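Local structure of putative 6-phosphogluconolactonase (3LHI) at residues 40-51 against 81-92. The protein probably hydrolyses 6-phosphogluconolactone to 6-phosphogluconate, the second step in the oxidative stage of the pentose phosphate pathway. Numbering follows the deposited sequence.
Sequences VSGGRSPIAFFN and NTGLVREYLLKN. With EDO (1,2-ethanediol), chain C.
Phe50 fills the apolar centre between helix 47-54 and helix 81-88. A large flat ring suits this place because its neighbours across the contact, Leu84, Val85, Tyr88 CB and Leu89, are all apolar. Leu84 CD2, in one of its two conformers, lies in plane at the edge, 4.0 Å from Phe50 CE2; Leu89 CD2 sits above one face near the rim, and the local backbone atom Pro46 O lies over the other. Deeper down, the branched Val40 at the end of strand 36-40 brings CG2 to within 3.7 Å of Val85 CG2, while its CG1 meets Leu89 CD2 tip to tip. Nearer the surface, Ile47 lays CG2 over one face of the Tyr88 ring, a CH-pi contact 3.7 Å from the centroid; this methyl stands anti to the backbone N, while CG1 (chi1 -67°) carries CD1 toward Leu84 and beneath the Arg44 guanidinium.

Polar side chains bond across the outer side of the contact. The bent Arg44 chain returns NH1 to Tyr88 OH at 3.1 Å (N-H...O 152°), the hydroxyl slightly out of the guanidinium plane and the ring nearly perpendicular to it. The long, extended Lys91 chain brings NZ to Asn51 OD1 at 2.9 Å. NZ also bonds Tyr88 O from above its carbonyl plane, off the lone pairs, tying the first helix to the C-terminal end of the second.

Glycine suits position 42, where Asn81 OD1 occupies the space a side chain would enter; Asn81 ND2 bonds Asp69 O.

Strand 36-40, helix 47-54 and the adjacent parallel strand 63-71 form a beta-alpha-beta crossover, and helix 81-88 follows. The axes of 47-51 and 81-88 cross at -46°, consistent with the Rossmann-like alpha/beta fold of the family's clan.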
# COMPACT_ATOMS: atom_id res chain seq x y z
N VAL A 40 -2.46 1.44 3.10
CA VAL A 40 -1.04 1.67 3.31
C VAL A 40 -0.23 0.41 3.03
O VAL A 40 -0.73 -0.70 3.07
CB VAL A 40 -0.77 2.16 4.77
CG1 VAL A 40 -1.57 3.47 5.05
CG2 VAL A 40 -1.12 1.08 5.81
N SER A 41 1.06 0.66 2.80
CA SER A 41 2.04 -0.40 2.59
C SER A 41 2.88 -0.59 3.85
O SER A 41 3.01 0.32 4.68
CB SER A 41 2.89 -0.09 1.37
OG SER A 41 2.09 -0.03 0.19
N GLY A 42 3.53 -1.75 3.95
CA GLY A 42 4.32 -2.10 5.12
C GLY A 42 5.79 -1.90 4.91
O GLY A 42 6.24 -1.04 4.17
N GLY A 43 6.59 -2.67 5.65
CA GLY A 43 8.01 -2.38 5.76
C GLY A 43 8.35 -1.28 6.73
O GLY A 43 7.46 -0.67 7.36
N ARG A 44 9.65 -0.94 6.78
CA ARG A 44 10.14 0.14 7.67
C ARG A 44 10.02 1.53 7.17
O ARG A 44 9.86 2.48 7.98
CB ARG A 44 11.64 -0.08 7.99
CG ARG A 44 11.87 -1.39 8.60
CD ARG A 44 11.24 -1.65 9.95
NE ARG A 44 11.53 -0.56 10.89
CZ ARG A 44 11.04 -0.51 12.14
NH1 ARG A 44 10.24 -1.45 12.63
NH2 ARG A 44 11.33 0.55 12.88
N SER A 45 10.09 1.73 5.88
CA SER A 45 10.19 3.07 5.40
C SER A 45 8.97 3.94 5.74
O SER A 45 9.16 5.14 5.83
CB SER A 45 10.50 3.15 3.92
OG SER A 45 9.52 2.47 3.27
N PRO A 46 7.70 3.39 5.85
CA PRO A 46 6.60 4.33 6.11
C PRO A 46 6.32 4.60 7.59
O PRO A 46 5.40 5.32 7.86
CB PRO A 46 5.39 3.63 5.47
CG PRO A 46 5.70 2.22 5.57
CD PRO A 46 7.18 2.05 5.50
N ILE A 47 7.05 4.00 8.50
CA ILE A 47 6.74 4.10 9.93
C ILE A 47 6.73 5.55 10.44
O ILE A 47 5.80 5.95 11.17
CB ILE A 47 7.65 3.22 10.74
CG1 ILE A 47 7.35 1.74 10.39
CG2 ILE A 47 7.49 3.49 12.18
CD1 ILE A 47 8.37 0.79 10.94
N ALA A 48 7.73 6.36 10.11
CA ALA A 48 7.73 7.74 10.62
C ALA A 48 6.50 8.49 10.09
O ALA A 48 5.87 9.30 10.79
CB ALA A 48 9.02 8.44 10.25
N PHE A 49 6.14 8.21 8.83
CA PHE A 49 4.93 8.76 8.19
C PHE A 49 3.69 8.30 8.97
O PHE A 49 2.83 9.13 9.26
CB PHE A 49 4.92 8.34 6.73
CG PHE A 49 3.53 8.21 6.15
CD1 PHE A 49 2.69 9.29 5.99
CD2 PHE A 49 3.07 6.97 5.72
CE1 PHE A 49 1.41 9.12 5.46
CE2 PHE A 49 1.84 6.82 5.17
CZ PHE A 49 1.00 7.87 5.05
N PHE A 50 3.59 7.03 9.29
CA PHE A 50 2.47 6.54 10.05
C PHE A 50 2.36 7.31 11.37
O PHE A 50 1.25 7.65 11.81
CB PHE A 50 2.62 5.06 10.39
CG PHE A 50 2.46 4.08 9.24
CD1 PHE A 50 1.97 4.44 8.02
CD2 PHE A 50 2.83 2.77 9.45
CE1 PHE A 50 1.85 3.48 7.00
CE2 PHE A 50 2.71 1.82 8.43
CZ PHE A 50 2.20 2.20 7.23
N ASN A 51 3.48 7.46 12.07
CA ASN A 51 3.44 8.13 13.35
C ASN A 51 2.92 9.57 13.20
O ASN A 51 2.06 10.02 13.98
CB ASN A 51 4.81 8.06 14.02
CG ASN A 51 4.82 8.72 15.37
OD1 ASN A 51 4.14 8.24 16.29
ND2 ASN A 51 5.52 9.84 15.47
N ASN A 81 2.00 -7.33 8.23
CA ASN A 81 1.79 -5.91 8.04
C ASN A 81 0.64 -5.40 8.92
O ASN A 81 0.63 -4.23 9.29
CB ASN A 81 1.48 -5.56 6.58
CG ASN A 81 2.68 -5.74 5.64
OD1 ASN A 81 3.83 -5.75 6.10
ND2 ASN A 81 2.40 -5.80 4.31
N THR A 82 -0.34 -6.25 9.22
CA THR A 82 -1.40 -5.91 10.15
C THR A 82 -0.81 -5.55 11.50
O THR A 82 -1.14 -4.51 12.11
CB THR A 82 -2.39 -7.06 10.28
OG1 THR A 82 -3.04 -7.25 9.00
CG2 THR A 82 -3.47 -6.75 11.35
N GLY A 83 0.12 -6.38 11.97
CA GLY A 83 0.79 -6.08 13.23
C GLY A 83 1.58 -4.78 13.20
O GLY A 83 1.57 -4.00 14.14
N LEU A 84 2.26 -4.56 12.08
CA LEU A 84 3.01 -3.33 11.82
C LEU A 84 2.12 -2.13 12.02
O LEU A 84 2.44 -1.27 12.84
CB LEU A 84 3.60 -3.30 10.40
CG LEU A 84 4.30 -2.01 10.02
CD1 LEU A 84 5.73 -2.05 10.60
CD2 LEU A 84 4.22 -1.85 8.46
N VAL A 85 1.02 -2.09 11.24
CA VAL A 85 0.11 -0.99 11.23
C VAL A 85 -0.54 -0.78 12.61
O VAL A 85 -0.72 0.37 13.06
CB VAL A 85 -0.92 -1.15 10.09
CG1 VAL A 85 -2.04 -0.13 10.19
CG2 VAL A 85 -0.19 -1.04 8.75
N ARG A 86 -0.86 -1.85 13.31
CA ARG A 86 -1.38 -1.73 14.66
C ARG A 86 -0.35 -1.08 15.59
O ARG A 86 -0.72 -0.27 16.42
CB ARG A 86 -1.84 -3.07 15.17
CG ARG A 86 -3.19 -3.43 14.56
CD ARG A 86 -3.58 -4.89 14.86
NE ARG A 86 -4.93 -5.15 14.41
CZ ARG A 86 -5.48 -6.35 14.33
NH1 ARG A 86 -4.77 -7.41 14.59
NH2 ARG A 86 -6.77 -6.47 14.00
N GLU A 87 0.91 -1.42 15.42
CA GLU A 87 1.96 -0.90 16.32
C GLU A 87 2.17 0.60 16.04
O GLU A 87 2.33 1.37 16.99
CB GLU A 87 3.27 -1.66 16.13
CG GLU A 87 4.43 -1.12 16.99
CD GLU A 87 5.63 -2.01 17.10
OE1 GLU A 87 5.75 -3.02 16.37
OE2 GLU A 87 6.47 -1.70 17.98
N TYR A 88 2.22 1.01 14.78
CA TYR A 88 2.71 2.33 14.46
C TYR A 88 1.71 3.32 13.95
O TYR A 88 1.99 4.51 13.99
CB TYR A 88 3.89 2.20 13.49
CG TYR A 88 5.12 1.45 13.99
CD1 TYR A 88 5.99 2.03 14.89
CD2 TYR A 88 5.43 0.19 13.50
CE1 TYR A 88 7.12 1.39 15.27
CE2 TYR A 88 6.58 -0.45 13.89
CZ TYR A 88 7.43 0.19 14.74
OH TYR A 88 8.62 -0.48 15.06
N LEU A 89 0.58 2.87 13.41
CA LEU A 89 -0.42 3.78 12.86
C LEU A 89 -1.70 3.86 13.67
O LEU A 89 -2.22 4.95 13.84
CB LEU A 89 -0.75 3.34 11.40
CG LEU A 89 -1.80 4.23 10.67
CD1 LEU A 89 -1.42 5.73 10.61
CD2 LEU A 89 -2.01 3.65 9.22
N LEU A 90 -2.22 2.73 14.13
CA LEU A 90 -3.54 2.72 14.80
C LEU A 90 -3.37 3.05 16.28
O LEU A 90 -3.54 2.22 17.16
CB LEU A 90 -4.25 1.40 14.60
CG LEU A 90 -4.49 0.99 13.13
CD1 LEU A 90 -5.18 -0.36 13.08
CD2 LEU A 90 -5.27 2.04 12.33
N LYS A 91 -3.03 4.31 16.49
CA LYS A 91 -2.67 4.88 17.80
C LYS A 91 -2.94 6.36 17.68
O LYS A 91 -3.15 6.91 16.61
CB LYS A 91 -1.22 4.60 18.15
CG LYS A 91 -0.28 5.30 17.26
CD LYS A 91 1.18 4.97 17.57
CE LYS A 91 2.08 5.98 16.80
NZ LYS A 91 3.43 5.48 16.46
N ASN A 92 -2.85 7.08 18.82
CA ASN A 92 -3.13 8.51 18.82
C ASN A 92 -4.54 8.73 18.22
O ASN A 92 -5.43 7.93 18.49
CB ASN A 92 -2.03 9.31 18.12
CG ASN A 92 -0.68 9.17 18.79
OD1 ASN A 92 -0.58 9.24 20.02
ND2 ASN A 92 0.36 8.98 17.99
C1 EDO C . 5.42 -6.85 14.20
O1 EDO C . 6.88 -6.92 14.09
C2 EDO C . 4.85 -5.51 14.70
O2 EDO C . 5.42 -4.36 14.04
O HOH W 1 6.29 -5.20 6.09